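Long-range contact in sugar ABC transporter (Agrobacterium radiobacter, PDB 4RXT), which probably serves as the solute-binding component of an ABC sugar importer and holds an arabinose molecule in the cleft between its two lobes: residues E4-I10 and G34-L40. Residues are numbered along the deposited sequence; the frame is centred on the assembly and turned at random.
Sequences EVTIPII and GVKVPEL
The chain leading into strand 9-11 runs beside the chain leading into strand 39-41, with regular parallel pairing at I9-E39 and I10-L40 and one isolated bridge before it, T6 with K36; the two strands are the first and last of a right-handed beta-alpha-beta crossover, strand 9-11, helix 17-33, strand 39-41, at the edge of the parallel sheet in one lobe of this periplasmic binding protein. Four backbone hydrogen bonds tie the chains together. V5 O accepts from K36 N, and I7 N gives a nearly straight bond of 2.9 Å to K36 O; where the strands begin, I9 N donates to P38 O, and I9 O accepts L40 N at 2.8 Å. P8 and P38, which have no N-H to give, stand in register between these bonds, CG to CG. I7 O lies buried without a conventional partner, approached by V37 CA at 3.5 Å in a CA-H...O contact.

Alternation sorts the side chains. I9 and E39 share the face covered by helix 17-33: the branched, apolar I9 packs on V22, L23 and A26, while the longer E39 reaches a salt bridge with R27. On the other face, I10 and L40 meet helix 48-60 at I54, and L40 CD1 also rests on P8 CB, 3.7 Å away. Farther back, V35 sets CG1 opposite the backbone N (chi1 177°), which brings that methyl to I7 CG1 at 3.8 Å; V35 and I7 then both lean on helix 249-264. At the more open side, the extended aliphatic chain of K36 runs alongside T6, its CD 3.2 Å from T6 OG1, and T6 CG2 packs on the P38 ring. G34 leaves helix 17-33 with positive phi, a conformation that favours glycine; its carbonyl O accepts from a water that in turn accepts from V5 N, both at 2.9 Å.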
ATOM      1  N   GLU A   4       0.332   1.567 -32.475  1.00 20.09           N
ATOM      2  CA  GLU A   4       0.380   0.933 -31.167  1.00 21.83           C
ATOM      3  C   GLU A   4      -0.034   1.975 -30.183  1.00 21.79           C
ATOM      4  O   GLU A   4       0.453   3.097 -30.214  1.00 24.93           O
ATOM      5  CB  GLU A   4       1.777   0.360 -30.931  1.00 27.74           C
ATOM      6  CG  GLU A   4       2.339   0.529 -29.550  1.00 29.88           C
ATOM      7  CD  GLU A   4       3.762   0.029 -29.446  1.00 46.69           C
ATOM      8  OE1 GLU A   4       3.986  -1.200 -29.502  1.00 52.66           O
ATOM      9  OE2 GLU A   4       4.647   0.910 -29.324  1.00 81.69           O
ATOM     10  N   VAL A   5      -1.034   1.621 -29.396  1.00 19.75           N
ATOM     11  CA  VAL A   5      -1.634   2.560 -28.479  1.00 18.49           C
ATOM     12  C   VAL A   5      -0.713   2.840 -27.309  1.00 17.97           C
ATOM     13  O   VAL A   5       0.247   2.101 -27.029  1.00 16.66           O
ATOM     14  CB  VAL A   5      -3.054   2.136 -28.021  1.00 21.86           C
ATOM     15  CG1 VAL A   5      -3.977   1.973 -29.228  1.00 23.64           C
ATOM     16  CG2 VAL A   5      -2.997   0.896 -27.159  1.00 20.25           C
ATOM     17  N   THR A   6      -0.966   3.991 -26.704  1.00 15.84           N
ATOM     18  CA  THR A   6      -0.273   4.459 -25.514  1.00 17.29           C
ATOM     19  C   THR A   6      -1.206   4.400 -24.308  1.00 14.33           C
ATOM     20  O   THR A   6      -2.330   4.914 -24.327  1.00 14.33           O
ATOM     21  CB  THR A   6       0.282   5.896 -25.692  1.00 17.45           C
ATOM     22  OG1 THR A   6       1.169   5.939 -26.828  1.00 20.76           O
ATOM     23  CG2 THR A   6       1.015   6.342 -24.444  1.00 15.69           C
ATOM     24  N   ILE A   7      -0.729   3.746 -23.257  1.00 15.83           N
ATOM     25  CA  ILE A   7      -1.435   3.637 -21.967  1.00 13.46           C
ATOM     26  C   ILE A   7      -0.438   3.964 -20.847  1.00 12.67           C
ATOM     27  O   ILE A   7       0.301   3.092 -20.393  1.00 14.78           O
ATOM     28  CB  ILE A   7      -2.098   2.238 -21.782  1.00 16.22           C
ATOM     29  CG1 ILE A   7      -3.041   1.959 -22.946  1.00 16.07           C
ATOM     30  CG2 ILE A   7      -2.828   2.204 -20.442  1.00 13.40           C
ATOM     31  CD1 ILE A   7      -3.700   0.593 -22.924  1.00 16.54           C
ATOM     32  N   PRO A   8      -0.377   5.243 -20.444  1.00 12.99           N
ATOM     33  CA  PRO A   8       0.433   5.617 -19.308  1.00 12.49           C
ATOM     34  C   PRO A   8      -0.042   4.981 -18.009  1.00 13.05           C
ATOM     35  O   PRO A   8      -1.241   4.733 -17.823  1.00 16.36           O
ATOM     36  CB  PRO A   8       0.270   7.133 -19.210  1.00 16.22           C
ATOM     37  CG  PRO A   8      -0.308   7.552 -20.508  1.00 19.28           C
ATOM     38  CD  PRO A   8      -1.114   6.394 -20.962  1.00 14.93           C
ATOM     39  N   ILE A   9       0.911   4.765 -17.121  1.00 13.02           N
ATOM     40  CA  ILE A   9       0.628   4.401 -15.732  1.00 13.52           C
ATOM     41  C   ILE A   9       1.202   5.495 -14.832  1.00 11.37           C
ATOM     42  O   ILE A   9       2.363   5.920 -15.006  1.00 13.53           O
ATOM     43  CB  ILE A   9       1.196   3.006 -15.331  1.00 12.94           C
ATOM     44  CG1 ILE A   9       0.723   2.641 -13.913  1.00 15.65           C
ATOM     45  CG2 ILE A   9       2.717   2.888 -15.560  1.00 15.38           C
ATOM     46  CD1 ILE A   9       0.819   1.150 -13.624  1.00 17.17           C
ATOM     47  N   ILE A  10       0.362   5.943 -13.903  1.00 13.03           N
ATOM     48  CA  ILE A  10       0.704   7.021 -12.990  1.00 10.87           C
ATOM     49  C   ILE A  10       0.662   6.448 -11.593  1.00 13.10           C
ATOM     50  O   ILE A  10      -0.391   6.092 -11.076  1.00 12.89           O
ATOM     51  CB  ILE A  10      -0.290   8.213 -13.095  1.00 13.66           C
ATOM     52  CG1 ILE A  10      -0.355   8.719 -14.535  1.00 15.63           C
ATOM     53  CG2 ILE A  10       0.110   9.338 -12.126  1.00 13.60           C
ATOM     54  CD1 ILE A  10      -1.476   9.698 -14.796  1.00 14.98           C
ATOM     55  N   GLY A  34       2.198  -5.398 -26.618  1.00 20.78           N
ATOM     56  CA  GLY A  34       2.448  -4.397 -27.648  1.00 21.04           C
ATOM     57  C   GLY A  34       1.750  -3.072 -27.412  1.00 17.26           C
ATOM     58  O   GLY A  34       1.051  -2.553 -28.293  1.00 24.67           O
ATOM     59  N   VAL A  35       1.999  -2.522 -26.233  1.00 17.85           N
ATOM     60  CA  VAL A  35       1.459  -1.229 -25.817  1.00 16.90           C
ATOM     61  C   VAL A  35       2.635  -0.377 -25.323  1.00 15.76           C
ATOM     62  O   VAL A  35       3.515  -0.875 -24.625  1.00 20.46           O
ATOM     63  CB  VAL A  35       0.415  -1.399 -24.686  1.00 18.13           C
ATOM     64  CG1 VAL A  35      -0.104  -0.053 -24.183  1.00 17.22           C
ATOM     65  CG2 VAL A  35      -0.771  -2.219 -25.177  1.00 24.89           C
ATOM     66  N   LYS A  36       2.666   0.886 -25.704  1.00 16.96           N
ATOM     67  CA  LYS A  36       3.646   1.835 -25.165  1.00 16.47           C
ATOM     68  C   LYS A  36       3.122   2.253 -23.769  1.00 18.49           C
ATOM     69  O   LYS A  36       1.972   2.692 -23.616  1.00 16.09           O
ATOM     70  CB  LYS A  36       3.754   3.081 -26.077  1.00 18.76           C
ATOM     71  CG  LYS A  36       4.682   4.231 -25.621  1.00 30.81           C
ATOM     72  CD  LYS A  36       4.282   5.628 -26.143  1.00 29.16           C
ATOM     73  CE  LYS A  36       5.195   6.710 -25.615  1.00 32.53           C
ATOM     74  NZ  LYS A  36       4.924   8.069 -26.205  1.00 45.76           N
ATOM     75  N   VAL A  37       3.943   2.071 -22.732  1.00 15.42           N
ATOM     76  CA  VAL A  37       3.554   2.373 -21.350  1.00 14.38           C
ATOM     77  C   VAL A  37       4.535   3.369 -20.712  1.00 14.18           C
ATOM     78  O   VAL A  37       5.504   2.987 -20.040  1.00 18.02           O
ATOM     79  CB  VAL A  37       3.431   1.082 -20.506  1.00 16.61           C
ATOM     80  CG1 VAL A  37       3.044   1.413 -19.083  1.00 14.89           C
ATOM     81  CG2 VAL A  37       2.413   0.115 -21.119  1.00 17.60           C
ATOM     82  N   PRO A  38       4.264   4.666 -20.905  1.00 14.36           N
ATOM     83  CA  PRO A  38       5.007   5.650 -20.156  1.00 15.08           C
ATOM     84  C   PRO A  38       4.821   5.466 -18.672  1.00 16.38           C
ATOM     85  O   PRO A  38       3.732   5.200 -18.218  1.00 16.68           O
ATOM     86  CB  PRO A  38       4.408   7.007 -20.611  1.00 17.70           C
ATOM     87  CG  PRO A  38       3.680   6.721 -21.891  1.00 17.66           C
ATOM     88  CD  PRO A  38       3.282   5.275 -21.831  1.00 15.43           C
ATOM     89  N   GLU A  39       5.908   5.604 -17.930  1.00 14.82           N
ATOM     90  CA  GLU A  39       5.930   5.365 -16.493  1.00 15.97           C
ATOM     91  C   GLU A  39       6.022   6.718 -15.801  1.00 17.79           C
ATOM     92  O   GLU A  39       7.067   7.365 -15.781  1.00 21.68           O
ATOM     93  CB  GLU A  39       7.121   4.469 -16.151  1.00 15.30           C
ATOM     94  CG  GLU A  39       7.032   3.094 -16.799  1.00 21.10           C
ATOM     95  CD  GLU A  39       8.214   2.177 -16.532  1.00 24.96           C
ATOM     96  OE1 GLU A  39       8.967   2.389 -15.552  1.00 23.28           O
ATOM     97  OE2 GLU A  39       8.377   1.187 -17.279  1.00 25.52           O
ATOM     98  N   LEU A  40       4.891   7.122 -15.246  1.00 14.89           N
ATOM     99  CA  LEU A  40       4.655   8.476 -14.760  1.00 13.99           C
ATOM    100  C   LEU A  40       4.430   8.509 -13.262  1.00 12.11           C
ATOM    101  O   LEU A  40       4.019   7.507 -12.660  1.00 13.79           O
ATOM    102  CB  LEU A  40       3.457   9.118 -15.460  1.00 14.23           C
ATOM    103  CG  LEU A  40       3.463   9.125 -16.996  1.00 16.94           C
ATOM    104  CD1 LEU A  40       2.219   9.829 -17.516  1.00 18.52           C
ATOM    105  CD2 LEU A  40       4.734   9.743 -17.570  1.00 19.46           C
TER
HETATM  106  O   HOH W   1      -1.415  -1.247 -29.244  1.00 31.51           O